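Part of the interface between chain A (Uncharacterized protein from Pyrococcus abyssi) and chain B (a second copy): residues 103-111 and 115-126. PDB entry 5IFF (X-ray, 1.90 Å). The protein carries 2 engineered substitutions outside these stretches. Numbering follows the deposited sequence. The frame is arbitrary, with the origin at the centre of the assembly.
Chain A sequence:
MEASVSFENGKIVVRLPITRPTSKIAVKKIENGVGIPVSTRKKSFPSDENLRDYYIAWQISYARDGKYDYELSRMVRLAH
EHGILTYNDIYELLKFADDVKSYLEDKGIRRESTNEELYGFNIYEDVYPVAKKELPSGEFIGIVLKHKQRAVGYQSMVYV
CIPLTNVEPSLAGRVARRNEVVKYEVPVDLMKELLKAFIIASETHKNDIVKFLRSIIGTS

Chain A, residues 103-111: YLEDKGIRR
Chain B (115-126) NEELYGFNIYED

What backbone shapes meet here? Chain A runs from extended Tyr A103 (phi/psi -135/158) through a short, weakly bonded helix around 104-107, where Lys A107 N reaches Leu A104 O at 2.9 Å. Gly A108 leaves the helix with positive phi (70/-156), which favours glycine, and Arg A110 and Arg A111 are extended. Chain B forms a hairpin: a type I' turn from Leu B118 to Phe B121 joins strands 116-118 and 121-126, with Leu B118 N to Phe B121 O at 2.7 Å and Ile B123 N to Glu B116 O at 3.0 Å. Gly B120 (97/-10) suits the turn because a CB would jam against the preceding carbonyl.

How do the apolar side chains pack? Leu A104 and Leu B118, 7.6 Å apart at CA, share the t,p rotamer. Leu B118 points toward chain A, setting CD2 3.5 Å from Leu A104 N and 4.1 Å from Leu A104 CB. Leu A104 starts sideways, but chi1 -170° and chi2 71° bring CD1 within 4.0 Å of CD1 of Ile B123, which is m,m and also points across. Leu A104 and Ile B123 are buried and Leu B118 partly so; their apolar side chains meet without needing polar partners.

What does Lys A107 do at the exposed margin? Its chain begins m,t, then bends through chi3 96° and chi4 69°, placing NZ 2.8 Å from Glu B116 OE1 in a hydrogen-bonded salt bridge. Glu B116, m,t with chi3 7°, points toward chain A; opposite charges suit this exposed site. Lys A107 CE lies 4.1 Å from Ile B123 CG2.

How does Arg A110 reach chain B? It leaves sideways, then extends p,t,t with chi4 -94°. Arg A110 NH1 donates to Glu B125 OE2 at 2.9 Å and 167°, a salt bridge at the guanidinium edge, near its plane. Glu B125 points toward chain A as m,t with chi3 -22°, its carboxylate accepting this nearly linear bond. Together the stretches bury 313 Å².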

# COMPACT_ATOMS: atom_id res chain seq x y z
N TYR A 103 11.20 -30.61 -9.92
CA TYR A 103 10.45 -29.37 -10.11
C TYR A 103 11.36 -28.20 -10.37
O TYR A 103 12.52 -28.22 -9.96
CB TYR A 103 9.58 -29.08 -8.88
CG TYR A 103 8.73 -30.29 -8.53
CD1 TYR A 103 7.53 -30.52 -9.20
CD2 TYR A 103 9.13 -31.21 -7.57
CE1 TYR A 103 6.75 -31.69 -8.91
CE2 TYR A 103 8.37 -32.32 -7.26
CZ TYR A 103 7.17 -32.55 -7.94
OH TYR A 103 6.40 -33.66 -7.67
N LEU A 104 10.81 -27.15 -10.98
CA LEU A 104 11.58 -25.95 -11.21
C LEU A 104 12.13 -25.39 -9.89
O LEU A 104 13.31 -25.06 -9.79
CB LEU A 104 10.74 -24.90 -11.92
CG LEU A 104 11.68 -23.76 -12.36
CD1 LEU A 104 12.60 -24.20 -13.51
CD2 LEU A 104 10.90 -22.54 -12.66
N GLU A 105 11.28 -25.32 -8.85
CA GLU A 105 11.74 -24.87 -7.52
C GLU A 105 12.94 -25.67 -6.99
O GLU A 105 13.78 -25.10 -6.30
CB GLU A 105 10.58 -24.91 -6.50
CG GLU A 105 9.63 -23.70 -6.65
CD GLU A 105 8.59 -23.58 -5.55
OE1 GLU A 105 8.79 -24.19 -4.46
OE2 GLU A 105 7.55 -22.91 -5.79
N ASP A 106 13.06 -26.96 -7.34
CA ASP A 106 14.23 -27.74 -6.92
C ASP A 106 15.58 -27.20 -7.44
O ASP A 106 16.62 -27.43 -6.83
CB ASP A 106 14.12 -29.19 -7.36
CG ASP A 106 12.88 -29.91 -6.77
OD1 ASP A 106 12.26 -29.41 -5.81
OD2 ASP A 106 12.53 -30.99 -7.30
N LYS A 107 15.54 -26.49 -8.56
CA LYS A 107 16.74 -25.98 -9.20
C LYS A 107 17.29 -24.81 -8.43
O LYS A 107 18.49 -24.69 -8.23
CB LYS A 107 16.45 -25.57 -10.64
CG LYS A 107 16.36 -26.72 -11.58
CD LYS A 107 15.92 -26.29 -12.96
CE LYS A 107 17.13 -26.07 -13.87
NZ LYS A 107 17.81 -27.36 -14.21
N GLY A 108 16.39 -23.95 -7.99
CA GLY A 108 16.77 -22.82 -7.16
C GLY A 108 17.56 -21.80 -7.95
O GLY A 108 17.47 -21.73 -9.18
N ILE A 109 18.36 -21.02 -7.23
CA ILE A 109 19.13 -19.91 -7.77
C ILE A 109 20.60 -20.09 -7.40
O ILE A 109 20.91 -20.34 -6.25
CB ILE A 109 18.59 -18.60 -7.20
CG1 ILE A 109 17.21 -18.32 -7.81
CG2 ILE A 109 19.55 -17.46 -7.44
CD1 ILE A 109 16.15 -17.79 -6.84
N ARG A 110 21.52 -19.99 -8.36
CA ARG A 110 22.94 -20.12 -8.03
C ARG A 110 23.75 -18.83 -8.31
O ARG A 110 23.41 -18.05 -9.19
CB ARG A 110 23.55 -21.30 -8.78
CG ARG A 110 23.72 -21.12 -10.28
CD ARG A 110 24.28 -22.38 -10.92
NE ARG A 110 24.82 -22.16 -12.27
CZ ARG A 110 24.12 -22.33 -13.39
NH1 ARG A 110 22.86 -22.72 -13.34
NH2 ARG A 110 24.70 -22.10 -14.57
N ARG A 111 24.82 -18.60 -7.55
CA ARG A 111 25.69 -17.46 -7.82
C ARG A 111 27.00 -17.97 -8.39
O ARG A 111 27.64 -18.83 -7.80
CB ARG A 111 25.93 -16.61 -6.58
CG ARG A 111 26.88 -15.41 -6.86
CD ARG A 111 27.25 -14.64 -5.61
NE ARG A 111 26.12 -13.99 -4.94
CZ ARG A 111 25.43 -12.97 -5.44
NH1 ARG A 111 24.44 -12.42 -4.75
NH2 ARG A 111 25.73 -12.50 -6.64
N ASN B 115 20.67 -26.29 -22.99
CA ASN B 115 20.30 -27.52 -23.68
C ASN B 115 19.51 -28.46 -22.76
O ASN B 115 19.39 -29.65 -23.02
CB ASN B 115 21.54 -28.23 -24.24
CG ASN B 115 22.26 -27.40 -25.30
OD1 ASN B 115 21.69 -26.46 -25.87
ND2 ASN B 115 23.53 -27.74 -25.56
N GLU B 116 18.97 -27.91 -21.68
CA GLU B 116 18.25 -28.70 -20.69
C GLU B 116 16.76 -28.52 -20.86
O GLU B 116 16.30 -27.47 -21.28
CB GLU B 116 18.63 -28.30 -19.27
CG GLU B 116 19.83 -29.01 -18.67
CD GLU B 116 20.03 -28.65 -17.20
OE1 GLU B 116 19.16 -27.95 -16.63
OE2 GLU B 116 21.07 -29.07 -16.63
N GLU B 117 16.02 -29.56 -20.49
CA GLU B 117 14.56 -29.47 -20.46
C GLU B 117 14.09 -30.01 -19.12
O GLU B 117 14.77 -30.81 -18.49
CB GLU B 117 13.92 -30.26 -21.61
CG GLU B 117 14.39 -29.81 -22.99
CD GLU B 117 13.66 -30.53 -24.11
OE1 GLU B 117 12.74 -31.31 -23.81
OE2 GLU B 117 14.02 -30.31 -25.29
N LEU B 118 12.92 -29.55 -18.72
CA LEU B 118 12.23 -30.09 -17.56
C LEU B 118 10.88 -30.66 -18.00
O LEU B 118 9.94 -29.91 -18.28
CB LEU B 118 12.06 -29.01 -16.51
CG LEU B 118 11.27 -29.35 -15.27
CD1 LEU B 118 11.95 -30.49 -14.53
CD2 LEU B 118 11.13 -28.11 -14.37
N TYR B 119 10.79 -32.00 -18.07
CA TYR B 119 9.60 -32.69 -18.51
C TYR B 119 8.98 -32.02 -19.75
O TYR B 119 7.77 -31.76 -19.78
CB TYR B 119 8.57 -32.79 -17.36
CG TYR B 119 9.08 -33.66 -16.21
CD1 TYR B 119 9.15 -35.05 -16.34
CD2 TYR B 119 9.55 -33.08 -15.03
CE1 TYR B 119 9.64 -35.84 -15.33
CE2 TYR B 119 10.05 -33.87 -14.00
CZ TYR B 119 10.08 -35.25 -14.16
OH TYR B 119 10.57 -36.04 -13.15
N GLY B 120 9.81 -31.71 -20.74
CA GLY B 120 9.32 -31.18 -22.00
C GLY B 120 9.37 -29.67 -22.15
O GLY B 120 9.13 -29.14 -23.22
N PHE B 121 9.65 -28.96 -21.06
CA PHE B 121 9.73 -27.52 -21.10
C PHE B 121 11.20 -27.18 -21.23
O PHE B 121 12.02 -27.67 -20.47
CB PHE B 121 9.15 -26.88 -19.82
CG PHE B 121 7.64 -26.92 -19.74
CD1 PHE B 121 6.95 -28.12 -19.57
CD2 PHE B 121 6.91 -25.74 -19.80
CE1 PHE B 121 5.56 -28.13 -19.48
CE2 PHE B 121 5.52 -25.74 -19.69
CZ PHE B 121 4.84 -26.94 -19.55
N ASN B 122 11.55 -26.35 -22.20
CA ASN B 122 12.92 -25.86 -22.30
C ASN B 122 13.32 -24.99 -21.12
O ASN B 122 12.54 -24.14 -20.68
CB ASN B 122 13.07 -25.09 -23.60
CG ASN B 122 12.83 -25.96 -24.81
OD1 ASN B 122 11.77 -25.92 -25.42
ND2 ASN B 122 13.82 -26.78 -25.15
N ILE B 123 14.54 -25.19 -20.62
CA ILE B 123 15.08 -24.40 -19.53
C ILE B 123 15.97 -23.28 -20.05
O ILE B 123 16.87 -23.51 -20.87
CB ILE B 123 15.92 -25.26 -18.55
CG1 ILE B 123 15.04 -26.29 -17.83
CG2 ILE B 123 16.61 -24.35 -17.51
CD1 ILE B 123 13.97 -25.68 -16.94
N TYR B 124 15.69 -22.08 -19.57
CA TYR B 124 16.52 -20.90 -19.85
C TYR B 124 17.06 -20.38 -18.52
O TYR B 124 16.55 -20.74 -17.46
CB TYR B 124 15.73 -19.78 -20.52
CG TYR B 124 15.22 -20.08 -21.90
CD1 TYR B 124 14.13 -20.93 -22.10
CD2 TYR B 124 15.81 -19.48 -23.01
CE1 TYR B 124 13.65 -21.20 -23.39
CE2 TYR B 124 15.33 -19.75 -24.31
CZ TYR B 124 14.25 -20.60 -24.47
OH TYR B 124 13.77 -20.87 -25.72
N GLU B 125 18.07 -19.52 -18.59
CA GLU B 125 18.69 -18.96 -17.39
C GLU B 125 18.72 -17.43 -17.48
O GLU B 125 19.16 -16.87 -18.49
CB GLU B 125 20.09 -19.55 -17.20
CG GLU B 125 20.02 -21.03 -16.73
CD GLU B 125 21.38 -21.72 -16.63
OE1 GLU B 125 22.32 -21.27 -17.28
OE2 GLU B 125 21.50 -22.71 -15.88
N ASP B 126 18.18 -16.77 -16.47
CA ASP B 126 18.22 -15.31 -16.44
C ASP B 126 19.41 -14.92 -15.58
O ASP B 126 19.52 -15.40 -14.46
CB ASP B 126 16.93 -14.69 -15.88
CG ASP B 126 15.76 -14.79 -16.85
OD1 ASP B 126 15.99 -15.18 -18.02
OD2 ASP B 126 14.62 -14.43 -16.47